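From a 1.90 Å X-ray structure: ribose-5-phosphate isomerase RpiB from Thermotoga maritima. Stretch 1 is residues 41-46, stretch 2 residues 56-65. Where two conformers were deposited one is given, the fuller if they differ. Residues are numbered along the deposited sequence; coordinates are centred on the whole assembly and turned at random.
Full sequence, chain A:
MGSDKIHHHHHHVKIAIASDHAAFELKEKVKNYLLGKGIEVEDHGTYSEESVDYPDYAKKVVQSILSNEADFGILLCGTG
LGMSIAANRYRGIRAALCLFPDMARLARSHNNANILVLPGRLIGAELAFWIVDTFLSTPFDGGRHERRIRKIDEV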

ATOM      1  N   VAL A  41     -28.173   1.377   5.846  1.00 12.70           N
ATOM      2  CA  VAL A  41     -27.067   0.968   6.701  1.00 12.67           C
ATOM      3  C   VAL A  41     -27.562   0.695   8.111  1.00 13.14           C
ATOM      4  O   VAL A  41     -28.283   1.515   8.680  1.00 12.88           O
ATOM      5  CB  VAL A  41     -25.951   2.044   6.777  1.00 13.14           C
ATOM      6  CG1 VAL A  41     -24.803   1.547   7.633  1.00 15.93           C
ATOM      7  CG2 VAL A  41     -25.425   2.415   5.407  1.00 12.48           C
ATOM      8  N   GLU A  42     -27.242  -0.486   8.648  1.00 12.92           N
ATOM      9  CA  GLU A  42     -27.445  -0.795  10.052  1.00 14.24           C
ATOM     10  C   GLU A  42     -26.116  -0.696  10.783  1.00 12.82           C
ATOM     11  O   GLU A  42     -25.166  -1.434  10.494  1.00 11.50           O
ATOM     12  CB  GLU A  42     -28.080  -2.181  10.255  1.00 15.83           C
ATOM     13  CG  GLU A  42     -29.600  -2.076  10.211  1.00 24.24           C
ATOM     14  CD  GLU A  42     -30.347  -3.430  10.280  1.00 30.41           C
ATOM     15  OE1 GLU A  42     -29.678  -4.465  10.593  1.00 28.88           O
ATOM     16  OE2 GLU A  42     -31.606  -3.408   9.993  1.00 28.78           O
ATOM     17  N   ASP A  43     -26.039   0.235  11.720  1.00 11.93           N
ATOM     18  CA  ASP A  43     -24.790   0.458  12.468  1.00 11.80           C
ATOM     19  C   ASP A  43     -24.894  -0.288  13.782  1.00 10.99           C
ATOM     20  O   ASP A  43     -25.641   0.113  14.670  1.00 10.11           O
ATOM     21  CB  ASP A  43     -24.619   1.957  12.679  1.00 11.99           C
ATOM     22  CG  ASP A  43     -23.338   2.335  13.433  1.00 13.51           C
ATOM     23  OD1 ASP A  43     -22.491   1.471  13.789  1.00 11.72           O
ATOM     24  OD2 ASP A  43     -23.151   3.535  13.697  1.00 15.34           O
ATOM     25  N   HIS A  44     -24.109  -1.357  13.891  1.00 11.22           N
ATOM     26  CA  HIS A  44     -24.015  -2.192  15.085  1.00 11.79           C
ATOM     27  C   HIS A  44     -23.040  -1.654  16.149  1.00 11.30           C
ATOM     28  O   HIS A  44     -22.872  -2.280  17.186  1.00 11.93           O
ATOM     29  CB  HIS A  44     -23.626  -3.606  14.698  1.00 12.09           C
ATOM     30  CG  HIS A  44     -24.644  -4.295  13.864  1.00 13.11           C
ATOM     31  ND1 HIS A  44     -25.658  -5.058  14.406  1.00 16.03           N
ATOM     32  CD2 HIS A  44     -24.816  -4.330  12.523  1.00 15.10           C
ATOM     33  CE1 HIS A  44     -26.405  -5.539  13.428  1.00 17.06           C
ATOM     34  NE2 HIS A  44     -25.920  -5.105  12.276  1.00 15.17           N
ATOM     35  N   GLY A  45     -22.470  -0.471  15.929  1.00 10.74           N
ATOM     36  CA  GLY A  45     -21.560   0.140  16.875  1.00 10.86           C
ATOM     37  C   GLY A  45     -20.119  -0.227  16.564  1.00 11.57           C
ATOM     38  O   GLY A  45     -19.860  -0.846  15.562  1.00 12.03           O
ATOM     39  N   THR A  46     -19.160   0.138  17.415  1.00 12.23           N
ATOM     40  CA  THR A  46     -19.393   0.883  18.638  1.00 12.44           C
ATOM     41  C   THR A  46     -19.827   2.340  18.382  1.00 12.68           C
ATOM     42  O   THR A  46     -19.760   2.829  17.241  1.00 11.77           O
ATOM     43  CB  THR A  46     -18.148   0.759  19.538  1.00 13.06           C
ATOM     44  OG1 THR A  46     -18.448   1.302  20.815  1.00 13.20           O
ATOM     45  CG2 THR A  46     -16.955   1.563  19.006  1.00 12.78           C
ATOM     46  N   ASP A  56     -16.414  -8.699  19.569  1.00 14.01           N
ATOM     47  CA  ASP A  56     -17.801  -8.477  19.948  1.00 13.76           C
ATOM     48  C   ASP A  56     -18.574  -7.863  18.766  1.00 13.95           C
ATOM     49  O   ASP A  56     -19.739  -8.203  18.530  1.00 14.05           O
ATOM     50  CB  ASP A  56     -17.879  -7.582  21.165  1.00 13.75           C
ATOM     51  CG  ASP A  56     -17.370  -8.264  22.441  1.00 16.05           C
ATOM     52  OD1 ASP A  56     -17.573  -9.519  22.525  1.00 14.58           O
ATOM     53  OD2 ASP A  56     -16.833  -7.614  23.407  1.00 14.60           O
ATOM     54  N   TYR A  57     -17.896  -7.008  18.004  1.00 12.68           N
ATOM     55  CA  TYR A  57     -18.503  -6.293  16.873  1.00 13.47           C
ATOM     56  C   TYR A  57     -18.521  -7.095  15.558  1.00 13.67           C
ATOM     57  O   TYR A  57     -19.501  -7.019  14.791  1.00 14.65           O
ATOM     58  CB  TYR A  57     -17.890  -4.879  16.759  1.00 13.24           C
ATOM     59  CG  TYR A  57     -18.299  -4.078  17.961  1.00 13.74           C
ATOM     60  CD1 TYR A  57     -19.532  -3.474  18.004  1.00 13.97           C
ATOM     61  CD2 TYR A  57     -17.508  -4.057  19.113  1.00 14.46           C
ATOM     62  CE1 TYR A  57     -19.958  -2.782  19.156  1.00 15.58           C
ATOM     63  CE2 TYR A  57     -17.924  -3.400  20.262  1.00 14.89           C
ATOM     64  CZ  TYR A  57     -19.137  -2.738  20.263  1.00 17.74           C
ATOM     65  OH  TYR A  57     -19.571  -2.090  21.398  1.00 18.83           O
ATOM     66  N   ALA A  58     -17.478  -7.888  15.326  1.00 14.20           N
ATOM     67  CA  ALA A  58     -17.435  -8.876  14.253  1.00 13.68           C
ATOM     68  C   ALA A  58     -18.667  -9.786  14.322  1.00 14.01           C
ATOM     69  O   ALA A  58     -19.323 -10.014  13.300  1.00 12.11           O
ATOM     70  CB  ALA A  58     -16.145  -9.714  14.328  1.00 14.36           C
ATOM     71  N   LYS A  59     -19.019 -10.239  15.535  1.00 13.69           N
ATOM     72  CA  LYS A  59     -20.100 -11.207  15.719  1.00 14.24           C
ATOM     73  C   LYS A  59     -21.446 -10.608  15.343  1.00 13.27           C
ATOM     74  O   LYS A  59     -22.305 -11.306  14.791  1.00 13.74           O
ATOM     75  CB  LYS A  59     -20.203 -11.685  17.174  1.00 14.85           C
ATOM     76  CG  LYS A  59     -19.088 -12.586  17.623  1.00 17.93           C
ATOM     77  CD  LYS A  59     -19.208 -12.864  19.120  1.00 21.10           C
ATOM     78  CE  LYS A  59     -18.276 -14.015  19.501  1.00 25.01           C
ATOM     79  NZ  LYS A  59     -16.816 -13.669  19.641  1.00 22.99           N
ATOM     80  N   LYS A  60     -21.644  -9.340  15.647  1.00 12.46           N
ATOM     81  CA  LYS A  60     -22.920  -8.679  15.329  1.00 12.89           C
ATOM     82  C   LYS A  60     -23.151  -8.580  13.796  1.00 12.32           C
ATOM     83  O   LYS A  60     -24.251  -8.793  13.308  1.00 12.61           O
ATOM     84  CB  LYS A  60     -22.987  -7.280  15.949  1.00 13.28           C
ATOM     85  CG  LYS A  60     -22.830  -7.237  17.471  1.00 15.51           C
ATOM     86  CD  LYS A  60     -22.786  -5.826  18.004  1.00 21.23           C
ATOM     87  CE  LYS A  60     -22.658  -5.762  19.563  1.00 25.31           C
ATOM     88  NZ  LYS A  60     -23.671  -6.646  20.207  1.00 28.32           N
ATOM     89  N   VAL A  61     -22.125  -8.209  13.061  1.00 12.69           N
ATOM     90  CA  VAL A  61     -22.205  -8.132  11.593  1.00 13.10           C
ATOM     91  C   VAL A  61     -22.328  -9.542  10.978  1.00 13.38           C
ATOM     92  O   VAL A  61     -23.149  -9.780  10.085  1.00 14.11           O
ATOM     93  CB  VAL A  61     -21.027  -7.345  10.977  1.00 12.92           C
ATOM     94  CG1 VAL A  61     -20.978  -7.487   9.449  1.00 12.33           C
ATOM     95  CG2 VAL A  61     -21.114  -5.872  11.337  1.00 10.58           C
ATOM     96  N   VAL A  62     -21.544 -10.469  11.491  1.00 12.73           N
ATOM     97  CA  VAL A  62     -21.629 -11.862  11.092  1.00 12.63           C
ATOM     98  C   VAL A  62     -23.028 -12.397  11.243  1.00 13.31           C
ATOM     99  O   VAL A  62     -23.549 -13.050  10.324  1.00 12.97           O
ATOM    100  CB  VAL A  62     -20.638 -12.718  11.850  1.00 12.00           C
ATOM    101  CG1 VAL A  62     -20.972 -14.189  11.729  1.00 14.18           C
ATOM    102  CG2 VAL A  62     -19.179 -12.412  11.347  1.00 13.27           C
ATOM    103  N   GLN A  63     -23.638 -12.167  12.385  1.00 12.66           N
ATOM    104  CA  GLN A  63     -24.965 -12.704  12.624  1.00 14.59           C
ATOM    105  C   GLN A  63     -25.955 -12.130  11.588  1.00 14.33           C
ATOM    106  O   GLN A  63     -26.831 -12.806  11.087  1.00 12.44           O
ATOM    107  CB  GLN A  63     -25.384 -12.366  14.058  1.00 15.08           C
ATOM    108  CG  GLN A  63     -26.871 -12.446  14.362  0.65 18.69           C
ATOM    109  CD  GLN A  63     -27.385 -13.839  14.284  0.65 23.64           C
ATOM    110  OE1 GLN A  63     -26.627 -14.803  14.499  0.65 24.80           O
ATOM    111  NE2 GLN A  63     -28.679 -13.973  13.969  0.65 25.97           N
ATOM    112  N   SER A  64     -25.790 -10.862  11.288  1.00 15.07           N
ATOM    113  CA  SER A  64     -26.656 -10.193  10.344  1.00 15.85           C
ATOM    114  C   SER A  64     -26.502 -10.768   8.909  1.00 15.45           C
ATOM    115  O   SER A  64     -27.498 -10.982   8.202  1.00 15.59           O
ATOM    116  CB  SER A  64     -26.406  -8.689  10.435  1.00 15.77           C
ATOM    117  OG  SER A  64     -27.307  -8.037   9.594  1.00 22.05           O
ATOM    118  N   ILE A  65     -25.272 -11.092   8.508  1.00 15.28           N
ATOM    119  CA  ILE A  65     -25.023 -11.709   7.210  1.00 14.25           C
ATOM    120  C   ILE A  65     -25.555 -13.147   7.172  1.00 14.81           C
ATOM    121  O   ILE A  65     -26.258 -13.538   6.228  1.00 13.58           O
ATOM    122  CB  ILE A  65     -23.527 -11.688   6.875  1.00 15.02           C
ATOM    123  CG1 ILE A  65     -22.999 -10.266   6.659  1.00 16.14           C
ATOM    124  CG2 ILE A  65     -23.215 -12.563   5.681  1.00 15.29           C
ATOM    125  CD1 ILE A  65     -23.769  -9.434   5.624  1.00 19.21           C
TER
HETATM  126  O   HOH W   1     -29.554  -7.741  11.702  1.00 37.74           O

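Stretch 1 enters as a β-strand that gives way to a loop, and stretch 2 is a continuous piece of helix packed alongside it, running roughly the opposite way. The backbones come nearest at His 44 and Lys 60, whose CA atoms are 6.6 Å apart, and the contact buries 297 Å² in total. No direct hydrogen bond joins the two stretches, so they are held by van der Waals packing, supplemented by one water.

Asp 56 opens the stretch out of reach of the loop, and the contact begins with Tyr 57. Its CA-to-CB bond points toward stretch 1, and its ring lies along the backbone from His 44 to Thr 46. His 44 O sits at the ring edge, 3.6 Å from Tyr 57 CE1, and the same carbon is 3.5 Å from Thr 46 N. Gly 45 C approaches Tyr 57 CD1 at 3.6 Å. The close fit depends on the glycine: an ideal CB on Gly 45 would lie a tight 3.3 Å from Tyr 57 CE1, and the backbone angles (92/-173) would also jam it against the preceding carbonyl oxygen. The turn is further shaped by a cis peptide bond before Thr 46 and by a hydrogen bond from Gly 45 N to Asp 43 OD1 (2.9 Å). At the far end of the ring, Tyr 57 OH comes within 3.6 Å of Thr 46 OG1 without forming a hydrogen bond.

Ala 58 and Lys 59 make no contact. Lys 60 starts toward the loop, its CB 3.8 Å from His 44 ND1 and its CD 3.6 Å from His 44 O, so the aliphatic part of the chain does the packing while the end leads away. Lys 60 O lies over one face of the imidazole.

His 44, in the m rotamer, is the most extensively covered residue of the interface, losing 99 Å² to the helix. Val 61 offers it a nonpolar neighbor, with CG2 4.2 Å from His 44 CD2. Val 62 and Gln 63 take no part, but one turn beyond Lys 60 the CA-to-CB bond of Ser 64 again points toward stretch 1, placing its CB 4.1 Å from His 44 NE2. Ser 64 OG and Glu 42 OE1 are 4.4 Å apart, too far for a direct hydrogen bond. Water 1 bridges them, 3.1 Å from Ser 64 OG and donating a weak bond to Glu 42 OE1 at 3.5 Å.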